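Local coordinates for factor H binding protein (Treponema denticola, PDB 3R15) that probably binds the complement regulator factor H at the spirochaete surface, at residues Lys23-Lys28 against Thr56-Leu61; Asn31-Glu36 against Ala81-Arg86. All blocks are in the same frame, centred on the assembly; numbering follows the deposited sequence.

Interaction 1: Lys23-Lys28 against Thr56-Leu61; sequences KAHYEK and TEALAL
His25, on helix 20-36, reaches across to Glu57 near the end of helix 44-59, and a hydrogen bond joins the two side chains. NE2 of His25 donates to OE1 of Glu57 at 3.0 Å, with a nearly straight N-H...O angle of 169°. The acceptor sits at the ring edge, close to the imidazole plane, whereas the carboxylate accepts the bond on its anti side, somewhat out of its own plane, and is turned 64° from the ring. The other ring nitrogen, ND1, is hydrogen-bonded to the hydroxyl of Tyr63, so His25 is held at both nitrogens and its ring flip is fixed. With CG anti to the backbone N (chi1 -176°), the imidazole projects into the gap between the helices.

These helices run in opposite senses as the two long arms of an alpha-helical hairpin, and His25 spans its end near the start of strand 63-67, which supplies Tyr63. Carbon contacts flank the polar pair: CB of Glu57 lies 3.6 Å from NE2 of His25, at the root of the chain that carries the carboxylate, and the methyl CB of Ala58 is 4.1 Å from CE1 of His25. Farther toward the root of the histidine, CD1 of Leu61 packs 3.5 Å from its CB and almost as near to its CG. The carbonyl oxygen of Leu61 accepts a hydrogen bond from NE2 of Gln22, on the first helix.

Interaction 2: Asn31-Glu36 against Ala81-Arg86; sequences NALENE and AALRKR
The short helical segments 31-36 and 81-86 cross steeply, their N-to-C directions 121° apart and their axes 10.0 Å from each other at closest approach. Glu34 and Leu83 have the nearest backbones, with 7.6 Å between their CA atoms, and Leu83 buries more surface here than any other residue of the two segments.

Its two methyl groups divide the work. CD1 of Leu83 rests against the backbone of helix 20-36, 3.6 Å from N of Glu34, and also meets CB of Glu34 at 3.8 Å. CD2 of Leu83 turns instead to Leu33, touching the CD2 methyl of that residue at 3.9 Å. Leu33 holds its CG anti to the backbone N (chi1 180°), which sets CG 4.0 Å from CD1 of Leu83; both leucines are buried.

Polar groups border this apolar centre without bonding across it. The amide oxygen OD1 of Asn31 comes within 4.3 Å of NH2 of Arg84, a loose approach oblique to the guanidinium. Arg84 is instead engaged through NE in a salt bridge with Glu27, one turn earlier on helix 20-36. The extended chain of Glu34 carries OE2 to a hydrogen bond with the backbone N of Ala80, at the start of helix 80-86; its negative charge would also suit that helix end.

Helix 80-86 thus lies across the long helix 20-36, where Ile30 adds to the cover of Leu83, while Leu33 also reaches Met50 of helix 44-59. Immediately beyond, the chain enters strand 87-91, which pairs antiparallel with strand 63-67.

In the fold
Helix 20-36 is common to both contacts: its first half meets the end of helix 44-59 in interaction 1, and its last turns meet helix 80-86 in interaction 2. The two centres are about 14 Å apart, yet they are directly connected. OE2 of Glu27, from segment 23-28, forms a salt bridge of 2.9 Å with NE of Arg84, from segment 81-86, and OH of Tyr26 packs 3.5 Å from CA of Arg84. Tyr26 OH also bonds to the carbonyl of Phe87, in the strand paired with the strand carrying Tyr63, which bonds ND1 of His25. The central helix is therefore tied to both other helices and to the two-stranded sheet.

Interaction 1: Lys23-Lys28 against Thr56-Leu61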
loop_
_atom_site.group_PDB
_atom_site.type_symbol
_atom_site.label_atom_id
_atom_site.label_comp_id
_atom_site.label_asym_id
_atom_site.label_seq_id
_atom_site.Cartn_x
_atom_site.Cartn_y
_atom_site.Cartn_z
ATOM N N LYS A 23 -8.899 4.023 7.291
ATOM C CA LYS A 23 -8.386 5.063 6.401
ATOM C C LYS A 23 -7.081 5.667 6.899
ATOM O O LYS A 23 -6.203 6.007 6.101
ATOM C CB LYS A 23 -9.447 6.154 6.197
ATOM C CG LYS A 23 -9.072 7.201 5.148
ATOM N N ALA A 24 -6.953 5.815 8.214
ATOM C CA ALA A 24 -5.744 6.382 8.798
ATOM C C ALA A 24 -4.564 5.449 8.573
ATOM O O ALA A 24 -3.460 5.884 8.235
ATOM C CB ALA A 24 -5.940 6.650 10.289
ATOM N N HIS A 25 -4.810 4.160 8.762
ATOM C CA HIS A 25 -3.769 3.159 8.574
ATOM C C HIS A 25 -3.343 3.099 7.116
ATOM O O HIS A 25 -2.150 3.052 6.821
ATOM C CB HIS A 25 -4.253 1.792 9.040
ATOM C CG HIS A 25 -3.208 0.723 8.962
ATOM N ND1 HIS A 25 -3.150 -0.186 7.929
ATOM C CD2 HIS A 25 -2.193 0.405 9.800
ATOM C CE1 HIS A 25 -2.136 -1.012 8.127
ATOM N NE2 HIS A 25 -1.545 -0.680 9.259
ATOM N N TYR A 26 -4.327 3.127 6.220
ATOM C CA TYR A 26 -4.084 3.048 4.787
ATOM C C TYR A 26 -3.322 4.274 4.303
ATOM O O TYR A 26 -2.340 4.158 3.570
ATOM C CB TYR A 26 -5.400 2.892 4.027
ATOM C CG TYR A 26 -5.255 3.002 2.531
ATOM C CD1 TYR A 26 -4.699 1.967 1.792
ATOM C CD2 TYR A 26 -5.665 4.147 1.856
ATOM C CE1 TYR A 26 -4.555 2.070 0.417
ATOM C CE2 TYR A 26 -5.535 4.260 0.486
ATOM C CZ TYR A 26 -4.977 3.222 -0.230
ATOM O OH TYR A 26 -4.844 3.336 -1.588
ATOM N N GLU A 27 -3.753 5.455 4.733
ATOM C CA GLU A 27 -3.055 6.669 4.320
ATOM C C GLU A 27 -1.638 6.762 4.888
ATOM O O GLU A 27 -0.724 7.250 4.218
ATOM C CB GLU A 27 -3.886 7.896 4.680
ATOM C CG GLU A 27 -4.972 8.134 3.685
ATOM C CD GLU A 27 -4.398 8.378 2.291
ATOM O OE1 GLU A 27 -3.406 9.140 2.178
ATOM O OE2 GLU A 27 -4.922 7.803 1.313
ATOM N N LYS A 28 -1.451 6.278 6.114
ATOM C CA LYS A 28 -0.122 6.222 6.710
ATOM C C LYS A 28 0.780 5.334 5.849
ATOM O O LYS A 28 1.945 5.648 5.625
ATOM C CB LYS A 28 -0.198 5.696 8.141
ATOM C CG LYS A 28 1.146 5.453 8.801
ATOM N N THR A 56 -0.861 -7.963 7.166
ATOM C CA THR A 56 -0.921 -8.602 8.482
ATOM C C THR A 56 -1.400 -7.583 9.512
ATOM O O THR A 56 -2.242 -7.888 10.363
ATOM C CB THR A 56 0.438 -9.181 8.873
ATOM O OG1 THR A 56 0.785 -10.209 7.935
ATOM C CG2 THR A 56 0.388 -9.790 10.303
ATOM N N GLU A 57 -0.885 -6.358 9.417
ATOM C CA GLU A 57 -1.368 -5.262 10.267
ATOM C C GLU A 57 -2.820 -4.888 9.954
ATOM O O GLU A 57 -3.643 -4.715 10.858
ATOM C CB GLU A 57 -0.496 -4.009 10.109
ATOM C CG GLU A 57 0.915 -4.106 10.657
ATOM C CD GLU A 57 1.663 -2.783 10.513
ATOM O OE1 GLU A 57 0.998 -1.735 10.366
ATOM O OE2 GLU A 57 2.913 -2.782 10.543
ATOM N N ALA A 58 -3.137 -4.737 8.672
ATOM C CA ALA A 58 -4.461 -4.258 8.273
ATOM C C ALA A 58 -5.545 -5.246 8.703
ATOM O O ALA A 58 -6.690 -4.881 8.974
ATOM C CB ALA A 58 -4.503 -4.024 6.773
ATOM N N LEU A 59 -5.161 -6.508 8.762
ATOM C CA LEU A 59 -6.040 -7.569 9.208
ATOM C C LEU A 59 -6.657 -7.252 10.582
ATOM O O LEU A 59 -7.846 -7.477 10.813
ATOM C CB LEU A 59 -5.209 -8.843 9.255
ATOM C CG LEU A 59 -5.861 -10.125 9.691
ATOM C CD1 LEU A 59 -7.142 -10.404 8.876
ATOM C CD2 LEU A 59 -4.792 -11.195 9.501
ATOM N N ALA A 60 -5.845 -6.711 11.484
ATOM C CA ALA A 60 -6.314 -6.328 12.820
ATOM C C ALA A 60 -7.344 -5.202 12.763
ATOM O O ALA A 60 -8.091 -4.984 13.716
ATOM C CB ALA A 60 -5.138 -5.935 13.698
ATOM N N LEU A 61 -7.382 -4.486 11.640
ATOM C CA LEU A 61 -8.351 -3.415 11.433
ATOM C C LEU A 61 -9.456 -3.814 10.451
ATOM O O LEU A 61 -10.221 -2.967 9.999
ATOM C CB LEU A 61 -7.653 -2.130 10.949
ATOM C CG LEU A 61 -6.535 -1.631 11.869
ATOM C CD1 LEU A 61 -5.717 -0.565 11.173
ATOM C CD2 LEU A 61 -7.104 -1.105 13.187
#

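Interaction 2: Asn31-Glu36 against Ala81-Arg86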
loop_
_atom_site.group_PDB
_atom_site.type_symbol
_atom_site.label_atom_id
_atom_site.label_comp_id
_atom_site.label_asym_id
_atom_site.label_seq_id
_atom_site.Cartn_x
_atom_site.Cartn_y
_atom_site.Cartn_z
ATOM N N ASN A 31 1.490 7.157 2.336
ATOM C CA ASN A 31 2.458 8.241 2.519
ATOM C C ASN A 31 3.871 7.734 2.809
ATOM O O ASN A 31 4.857 8.289 2.310
ATOM C CB ASN A 31 1.995 9.201 3.613
ATOM C CG ASN A 31 0.737 9.949 3.225
ATOM O OD1 ASN A 31 0.543 10.299 2.055
ATOM N ND2 ASN A 31 -0.126 10.207 4.203
ATOM N N ALA A 32 3.970 6.677 3.609
ATOM C CA ALA A 32 5.268 6.094 3.940
ATOM C C ALA A 32 5.886 5.482 2.691
ATOM O O ALA A 32 7.076 5.646 2.423
ATOM C CB ALA A 32 5.128 5.046 5.046
ATOM N N LEU A 33 5.084 4.742 1.951
ATOM C CA LEU A 33 5.526 4.180 0.685
ATOM C C LEU A 33 6.042 5.268 -0.300
ATOM O O LEU A 33 7.141 5.170 -0.790
ATOM C CB LEU A 33 4.432 3.304 0.077
ATOM C CG LEU A 33 4.704 2.638 -1.243
ATOM C CD1 LEU A 33 6.045 1.928 -1.245
ATOM C CD2 LEU A 33 3.605 1.731 -1.535
ATOM N N GLU A 34 5.245 6.309 -0.526
ATOM C CA GLU A 34 5.693 7.437 -1.348
ATOM C C GLU A 34 7.040 7.966 -0.854
ATOM O O GLU A 34 7.940 8.243 -1.650
ATOM C CB GLU A 34 4.652 8.550 -1.339
ATOM C CG GLU A 34 5.093 9.782 -2.124
ATOM C CD GLU A 34 4.113 10.934 -1.981
ATOM O OE1 GLU A 34 3.952 11.440 -0.855
ATOM O OE2 GLU A 34 3.496 11.319 -2.986
ATOM N N ASN A 35 7.182 8.075 0.461
ATOM C CA ASN A 35 8.418 8.582 1.045
ATOM C C ASN A 35 9.615 7.663 0.759
ATOM O O ASN A 35 10.677 8.137 0.342
ATOM C CB ASN A 35 8.256 8.838 2.536
ATOM C CG ASN A 35 9.480 9.507 3.141
ATOM O OD1 ASN A 35 9.804 10.652 2.808
ATOM N ND2 ASN A 35 10.167 8.797 4.015
ATOM N N GLU A 36 9.433 6.358 0.951
ATOM C CA GLU A 36 10.474 5.398 0.579
ATOM C C GLU A 36 10.903 5.600 -0.878
ATOM O O GLU A 36 12.100 5.613 -1.187
ATOM C CB GLU A 36 10.010 3.950 0.810
ATOM C CG GLU A 36 9.776 3.597 2.275
ATOM C CD GLU A 36 11.023 3.787 3.117
ATOM O OE1 GLU A 36 11.991 3.020 2.932
ATOM O OE2 GLU A 36 11.040 4.714 3.956
ATOM N N ALA A 81 -0.894 9.759 -5.379
ATOM C CA ALA A 81 -2.075 9.615 -6.229
ATOM C C ALA A 81 -1.989 8.384 -7.139
ATOM O O ALA A 81 -2.989 7.698 -7.379
ATOM C CB ALA A 81 -2.308 10.877 -7.047
ATOM N N ALA A 82 -0.784 8.101 -7.629
ATOM C CA ALA A 82 -0.553 6.923 -8.452
ATOM C C ALA A 82 -0.609 5.647 -7.616
ATOM O O ALA A 82 -1.189 4.653 -8.040
ATOM C CB ALA A 82 0.779 7.029 -9.174
ATOM N N LEU A 83 0.010 5.689 -6.438
ATOM C CA LEU A 83 -0.001 4.559 -5.515
ATOM C C LEU A 83 -1.433 4.164 -5.162
ATOM O O LEU A 83 -1.746 2.976 -5.105
ATOM C CB LEU A 83 0.804 4.874 -4.245
ATOM C CG LEU A 83 2.313 5.068 -4.460
ATOM C CD1 LEU A 83 3.003 5.642 -3.219
ATOM C CD2 LEU A 83 2.952 3.733 -4.868
ATOM N N ARG A 84 -2.299 5.151 -4.932
ATOM C CA ARG A 84 -3.691 4.859 -4.544
ATOM C C ARG A 84 -4.501 4.145 -5.622
ATOM O O ARG A 84 -5.464 3.432 -5.318
ATOM C CB ARG A 84 -4.425 6.132 -4.126
ATOM C CG ARG A 84 -3.867 6.774 -2.901
ATOM C CD ARG A 84 -4.805 7.846 -2.363
ATOM N NE ARG A 84 -4.138 8.613 -1.317
ATOM C CZ ARG A 84 -3.463 9.738 -1.535
ATOM N NH1 ARG A 84 -3.392 10.244 -2.761
ATOM N NH2 ARG A 84 -2.870 10.364 -0.523
ATOM N N LYS A 85 -4.119 4.344 -6.878
ATOM C CA LYS A 85 -4.782 3.688 -7.996
ATOM C C LYS A 85 -4.327 2.252 -8.168
ATOM O O LYS A 85 -5.012 1.449 -8.807
ATOM C CB LYS A 85 -4.543 4.460 -9.297
ATOM C CG LYS A 85 -5.307 5.778 -9.381
ATOM N N ARG A 86 -3.166 1.930 -7.605
ATOM C CA ARG A 86 -2.628 0.574 -7.706
ATOM C C ARG A 86 -2.894 -0.262 -6.462
ATOM O O ARG A 86 -3.211 -1.447 -6.554
ATOM C CB ARG A 86 -1.120 0.600 -7.987
ATOM C CG ARG A 86 -0.483 -0.780 -7.908
ATOM C CD ARG A 86 0.998 -0.792 -8.294
ATOM N NE ARG A 86 1.582 -2.088 -7.963
ATOM C CZ ARG A 86 2.854 -2.410 -8.150
ATOM N NH1 ARG A 86 3.696 -1.527 -8.683
ATOM N NH2 ARG A 86 3.275 -3.613 -7.792
#